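PDB 5W2F: eukaryotic translation initiation factor 2D from Homo sapiens, which delivers initiator tRNA to the P-site of the 40S ribosomal subunit without GTP, and is represented here by its C-terminal domain. Local coordinates for residues L146-R149 / C150-S153. Numbering follows the deposited sequence.
Sequences LQQR and CQAS. With FMT (formic acid), chain C.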
# COMPACT_ATOMS: atom_id res chain seq x y z
N LEU A 146 -10.76 20.15 -11.15
CA LEU A 146 -12.03 19.64 -11.65
C LEU A 146 -13.11 20.71 -11.76
O LEU A 146 -13.94 20.64 -12.66
CB LEU A 146 -12.54 18.48 -10.79
CG LEU A 146 -11.70 17.21 -10.88
CD1 LEU A 146 -12.22 16.19 -9.89
CD2 LEU A 146 -11.76 16.63 -12.29
N GLN A 147 -13.11 21.71 -10.88
CA GLN A 147 -14.10 22.79 -11.00
C GLN A 147 -13.97 23.48 -12.37
O GLN A 147 -14.98 23.77 -13.03
CB GLN A 147 -13.98 23.77 -9.82
CG GLN A 147 -15.10 24.82 -9.74
CD GLN A 147 -15.23 25.44 -8.34
OE1 GLN A 147 -15.75 24.83 -7.39
NE2 GLN A 147 -14.77 26.65 -8.21
N GLN A 148 -12.73 23.70 -12.81
CA GLN A 148 -12.45 24.25 -14.14
C GLN A 148 -12.75 23.27 -15.26
O GLN A 148 -13.44 23.62 -16.21
CB GLN A 148 -10.99 24.70 -14.23
CG GLN A 148 -10.59 25.39 -15.54
CD GLN A 148 -11.27 26.75 -15.73
OE1 GLN A 148 -11.95 26.98 -16.73
NE2 GLN A 148 -11.08 27.64 -14.76
N ARG A 149 -12.24 22.03 -15.15
CA ARG A 149 -12.38 21.01 -16.20
C ARG A 149 -13.84 20.66 -16.43
O ARG A 149 -14.29 20.53 -17.58
CB ARG A 149 -11.60 19.74 -15.85
CG ARG A 149 -11.48 18.69 -16.96
CD ARG A 149 -10.49 19.13 -18.04
NE ARG A 149 -10.20 18.07 -19.02
CZ ARG A 149 -9.21 18.11 -19.91
NH1 ARG A 149 -9.05 17.09 -20.74
NH2 ARG A 149 -8.37 19.15 -19.98
N CYS A 150 -14.58 20.49 -15.33
CA CYS A 150 -15.97 20.06 -15.39
C CYS A 150 -16.98 21.19 -15.58
O CYS A 150 -18.13 20.93 -15.92
CB CYS A 150 -16.35 19.32 -14.11
SG CYS A 150 -15.30 17.90 -13.73
N GLN A 151 -16.57 22.43 -15.32
CA GLN A 151 -17.48 23.59 -15.28
C GLN A 151 -18.65 23.31 -14.33
O GLN A 151 -19.83 23.47 -14.67
CB GLN A 151 -17.96 23.97 -16.69
CG GLN A 151 -16.82 24.41 -17.61
CD GLN A 151 -16.11 25.68 -17.14
OE1 GLN A 151 -16.74 26.59 -16.61
NE2 GLN A 151 -14.79 25.73 -17.34
N ALA A 152 -18.28 22.85 -13.13
CA ALA A 152 -19.23 22.44 -12.12
C ALA A 152 -18.60 22.65 -10.75
O ALA A 152 -17.39 22.50 -10.57
CB ALA A 152 -19.59 20.98 -12.30
N SER A 153 -19.45 22.99 -9.79
CA SER A 153 -19.02 23.25 -8.44
C SER A 153 -18.38 22.01 -7.80
O SER A 153 -18.90 20.90 -7.90
CB SER A 153 -20.22 23.66 -7.60
OG SER A 153 -19.80 24.01 -6.30
C FMT C . -11.82 14.85 -20.09
O1 FMT C . -10.93 14.87 -20.93
O2 FMT C . -11.76 15.75 -19.11
O HOH W 1 -17.67 25.55 -5.82
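Cys150 N donates to Leu146 O at 2.7 Å, an i to i+4 bond at the C-terminal turn of helix 139-150, and the small Cys150 side chain folds back so that SG lies 4.0 Å from Leu146 CD2. With SG beside its own backbone N (chi1 -56°), the sulfur rests against the Leu146 side chain, near Leu146 O. Gln151 then leaves helical geometry with positive phi in a Schellman motif: Ala152 N donates to Gln147 O and Gln151 N to Gln148 O, both weak hydrogen bonds, while Ala152 O receives a CA-H...O contact from Gln147 CA. On the outer face, Gln148 and Gln151 run side by side, amide planes 64° apart; the bent Gln151 chain brings NE2 to Gln148 OE1 in a weak hydrogen bond (3.2 Å). Gln147 is long enough to follow the departing chain: its OE1 accepts hydrogen bonds from Thr154 N and from a water that also bonds Ser153 OG. Arg149 holds formic acid, probably bound as formate and probably from the crystallisation liquor, through two nearly straight bonds, NE to O2 (2.8 Å) and NH1 to O1 (2.9 Å). His177 ND1 also binds this molecule, and Trp180 makes a cation-pi contact with Arg149. Within the SUI1 domain, Leu146 packs on Leu178 and Leu181 of helix 175-185 and Ile170 of strand 166-171, and Ala152's small methyl fits against Ile170 and Gln174, as the turn leads into edge strand 154-158.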